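Local coordinates for peptidase M3B, oligoendopeptidase F (Enterococcus faecium, PDB 2QR4), which probably hydrolyses peptide bonds in short peptides, as a zinc-dependent oligoendopeptidase of peptidase family M3 would be expected to do, at residues V255-K258 with H259-L262; A512-L515 with A516-L520. All coordinates share one frame; numbering follows the deposited sequence.

Interaction 1 of 2, residues V255-K258 with H259-L262; sequences VVNK and HLPL
His-259 meets Val-255 and Val-256 in a local contact at a helix-to-helix junction, where helix 246-258 gives way, at His-259, to the next helix. The break falls at the C-terminal end of helix 246-258: His-259 is the first residue to leave helical backbone angles, yet its amide still reaches back. His-259 N donates to Val-256 O at 3.0 Å, above the carbonyl plane, and only weakly to Val-255 O, with an N-H...O angle of 124°. One amide is thus shared between the i-3 and i-4 carbonyls. Beyond His-259, Leu-260 lays CG against Asn-257 O at 3.5 Å, and Leu-260 CD2 lies 4.2 Å from Val-256 CG1. The buried Val-256 and Leu-260 both pack on Phe-437 and Tyr-475, while the side-chain oxygen of Asn-257 is hydrogen-bonded to Lys-474. With CG beside its own backbone N (chi1 -65°), the imidazole of His-259 runs alongside the Val-255 side chain, where Val-255 CG1 is 3.7 Å from His-259 CD2. Lys-258 lies along the same ring, its CE 3.9 Å from His-259 NE2. Val-255 O sits at the ring edge, near its plane, 2.9 Å from His-259 CD2.

Interaction 2 of 2, residues A512-L515 with A516-L520; sequences ASAL and AKKIL
From Ala-512 to Ile-519 the backbone is regular alpha-helix, tied by four successive i-to-i+4 hydrogen bonds, of which Ala-516 N to Ala-512 O is the shortest at 2.9 Å and nearly in line with the carbonyl. The other three are 3.2 Å long, as in Lys-518 N to Ala-514 O, and their donors are tilted by about 30° from the carbonyl planes. Several side chains also touch the carbonyl oxygens one turn back. Ile-519 brings CG1 to 3.2 Å from Leu-515 O; this branch lies beside its own backbone N (chi1 -64°), and CD1 stays close to the same oxygen. This is the late part of helix 503-520, mostly buried here, in the largely helical M3 peptidase fold. Leu-515 and Ile-519 both touch Tyr-530 of helix 526-536, whereas Ala-512 and Ala-516 present small methyls to helix 394-414. Along another side, Lys-518 runs its chain past Ala-514, with CG 3.4 Å from Ala-514 O. An extended chain that bends only at chi4 (52°) turns the ammonium back, placing Lys-518 NZ 4.2 Å from Ala-514 CB. Neighbouring Lys-517 sends its end away from the 512-515 segment, toward a long, weak ion pair with Asp-561.

Overall arrangement
Both interactions are local contacts between neighbouring turns, and they illustrate two situations: interaction 1 is the junction of two helices, interaction 2 an uninterrupted run of one. Along the chain, helices 246-258 and 260-274 come well before helix 503-520, although all belong to the part of the chain characteristic of M3 peptidases. The centres of the two contacts are about 21 Å apart and their nearest atoms about 12 Å, with no direct touch. Helix 557-579 bridges them: Val-255, Val-256 and His-259 rest on it in interaction 1, and Ser-513 in interaction 2. This late helix thus touches both sequence-distant parts of the helical body of the probable peptidase domain.

Interaction 1 of 2, residues V255-K258 with H259-L262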
loop_
_atom_site.group_PDB
_atom_site.type_symbol
_atom_site.label_atom_id
_atom_site.label_comp_id
_atom_site.label_asym_id
_atom_site.label_seq_id
_atom_site.Cartn_x
_atom_site.Cartn_y
_atom_site.Cartn_z
ATOM N N VAL A 255 28.105 17.641 9.465
ATOM C CA VAL A 255 29.533 17.490 9.181
ATOM C C VAL A 255 29.759 17.047 7.731
ATOM O O VAL A 255 30.642 17.556 7.046
ATOM C CB VAL A 255 30.208 16.519 10.168
ATOM C CG1 VAL A 255 31.641 16.254 9.752
ATOM C CG2 VAL A 255 30.147 17.083 11.606
ATOM N N VAL A 256 28.932 16.126 7.250
ATOM C CA VAL A 256 29.032 15.689 5.870
ATOM C C VAL A 256 28.750 16.839 4.903
ATOM O O VAL A 256 29.492 17.043 3.950
ATOM C CB VAL A 256 28.135 14.469 5.572
ATOM C CG1 VAL A 256 28.081 14.213 4.083
ATOM C CG2 VAL A 256 28.668 13.222 6.304
ATOM N N ASN A 257 27.698 17.608 5.162
ATOM C CA ASN A 257 27.416 18.793 4.342
ATOM C C ASN A 257 28.545 19.815 4.309
ATOM O O ASN A 257 28.835 20.400 3.266
ATOM C CB ASN A 257 26.107 19.457 4.753
ATOM C CG ASN A 257 24.922 18.877 4.019
ATOM O OD1 ASN A 257 24.550 19.351 2.947
ATOM N ND2 ASN A 257 24.368 17.802 4.555
ATOM N N LYS A 258 29.195 20.005 5.447
ATOM C CA LYS A 258 30.280 20.961 5.546
ATOM C C LYS A 258 31.525 20.452 4.795
ATOM O O LYS A 258 32.382 21.247 4.415
ATOM C CB LYS A 258 30.568 21.265 7.024
ATOM C CG LYS A 258 31.842 22.051 7.308
ATOM C CD LYS A 258 32.052 22.212 8.827
ATOM C CE LYS A 258 33.534 22.330 9.224
ATOM N NZ LYS A 258 34.069 23.706 9.019
ATOM N N HIS A 259 31.599 19.142 4.547
ATOM C CA HIS A 259 32.763 18.553 3.865
ATOM C C HIS A 259 32.493 18.005 2.453
ATOM O O HIS A 259 33.278 17.209 1.933
ATOM C CB HIS A 259 33.421 17.469 4.725
ATOM C CG HIS A 259 34.013 17.991 5.991
ATOM N ND1 HIS A 259 35.314 18.437 6.070
ATOM C CD2 HIS A 259 33.476 18.173 7.220
ATOM C CE1 HIS A 259 35.554 18.871 7.293
ATOM N NE2 HIS A 259 34.458 18.717 8.012
ATOM N N LEU A 260 31.400 18.430 1.832
ATOM C CA LEU A 260 31.099 18.023 0.456
ATOM C C LEU A 260 32.213 18.416 -0.523
ATOM O O LEU A 260 32.469 17.708 -1.491
ATOM C CB LEU A 260 29.753 18.604 -0.013
ATOM C CG LEU A 260 28.539 18.036 0.719
ATOM C CD1 LEU A 260 27.290 18.707 0.250
ATOM C CD2 LEU A 260 28.439 16.512 0.542
ATOM N N PRO A 261 32.877 19.552 -0.285
ATOM C CA PRO A 261 33.979 19.843 -1.216
ATOM C C PRO A 261 35.009 18.702 -1.342
ATOM O O PRO A 261 35.625 18.565 -2.397
ATOM C CB PRO A 261 34.630 21.115 -0.625
ATOM C CG PRO A 261 33.499 21.792 0.142
ATOM C CD PRO A 261 32.704 20.608 0.735
ATOM N N LEU A 262 35.211 17.904 -0.291
ATOM C CA LEU A 262 36.105 16.740 -0.413
ATOM C C LEU A 262 35.623 15.710 -1.455
ATOM O O LEU A 262 36.421 15.252 -2.266
ATOM C CB LEU A 262 36.305 16.056 0.924
ATOM C CG LEU A 262 37.076 16.883 1.944
ATOM C CD1 LEU A 262 37.121 16.130 3.273
ATOM C CD2 LEU A 262 38.458 17.184 1.421
#

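Interaction 2 of 2, residues A512-L515 with A516-L520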
loop_
_atom_site.group_PDB
_atom_site.type_symbol
_atom_site.label_atom_id
_atom_site.label_comp_id
_atom_site.label_asym_id
_atom_site.label_seq_id
_atom_site.Cartn_x
_atom_site.Cartn_y
_atom_site.Cartn_z
ATOM N N ALA A 512 34.276 3.385 13.408
ATOM C CA ALA A 512 35.349 2.454 13.146
ATOM C C ALA A 512 36.645 3.241 12.893
ATOM O O ALA A 512 37.699 2.919 13.451
ATOM C CB ALA A 512 35.014 1.554 11.988
ATOM N N SER A 513 36.558 4.290 12.081
ATOM C CA SER A 513 37.733 5.116 11.785
ATOM C C SER A 513 38.390 5.721 13.027
ATOM O O SER A 513 39.611 5.717 13.143
ATOM C CB SER A 513 37.403 6.215 10.777
ATOM O OG SER A 513 38.538 7.042 10.576
ATOM N N ALA A 514 37.575 6.228 13.949
ATOM C CA ALA A 514 38.065 6.780 15.221
ATOM C C ALA A 514 38.708 5.719 16.112
ATOM O O ALA A 514 39.671 5.993 16.839
ATOM C CB ALA A 514 36.929 7.460 15.978
ATOM N N LEU A 515 38.162 4.511 16.068
ATOM C CA LEU A 515 38.693 3.416 16.863
ATOM C C LEU A 515 40.024 2.871 16.330
ATOM O O LEU A 515 40.901 2.523 17.109
ATOM C CB LEU A 515 37.654 2.300 16.988
ATOM C CG LEU A 515 36.524 2.594 17.970
ATOM C CD1 LEU A 515 35.487 1.489 17.923
ATOM C CD2 LEU A 515 37.091 2.763 19.405
ATOM N N ALA A 516 40.180 2.795 15.013
ATOM C CA ALA A 516 41.442 2.324 14.437
ATOM C C ALA A 516 42.557 3.333 14.689
ATOM O O ALA A 516 43.714 2.952 14.928
ATOM C CB ALA A 516 41.306 2.054 12.946
ATOM N N LYS A 517 42.199 4.616 14.639
ATOM C CA LYS A 517 43.166 5.696 14.825
ATOM C C LYS A 517 43.654 5.768 16.273
ATOM O O LYS A 517 44.810 6.094 16.520
ATOM C CB LYS A 517 42.584 7.033 14.363
ATOM C CG LYS A 517 43.625 8.125 14.090
ATOM C CD LYS A 517 43.835 9.030 15.303
ATOM C CE LYS A 517 42.561 9.789 15.656
ATOM N NZ LYS A 517 42.828 10.963 16.530
ATOM N N LYS A 518 42.790 5.434 17.224
ATOM C CA LYS A 518 43.211 5.362 18.626
ATOM C C LYS A 518 44.118 4.167 18.867
ATOM O O LYS A 518 45.042 4.234 19.693
ATOM C CB LYS A 518 42.009 5.285 19.576
ATOM C CG LYS A 518 41.308 6.607 19.786
ATOM C CD LYS A 518 40.141 6.486 20.751
ATOM C CE LYS A 518 39.403 7.821 20.852
ATOM N NZ LYS A 518 39.031 8.362 19.500
ATOM N N ILE A 519 43.845 3.064 18.174
ATOM C CA ILE A 519 44.661 1.876 18.350
ATOM C C ILE A 519 46.013 2.084 17.670
ATOM O O ILE A 519 47.066 1.892 18.294
ATOM C CB ILE A 519 43.988 0.610 17.809
ATOM C CG1 ILE A 519 42.718 0.303 18.591
ATOM C CG2 ILE A 519 44.943 -0.578 17.908
ATOM C CD1 ILE A 519 41.741 -0.571 17.828
ATOM N N LEU A 520 45.989 2.512 16.410
ATOM C CA LEU A 520 47.235 2.627 15.647
ATOM C C LEU A 520 48.235 3.627 16.228
ATOM O O LEU A 520 49.380 3.678 15.795
ATOM C CB LEU A 520 46.964 2.956 14.184
ATOM C CG LEU A 520 46.324 1.819 13.393
ATOM C CD1 LEU A 520 45.602 2.361 12.186
ATOM C CD2 LEU A 520 47.362 0.804 12.986
#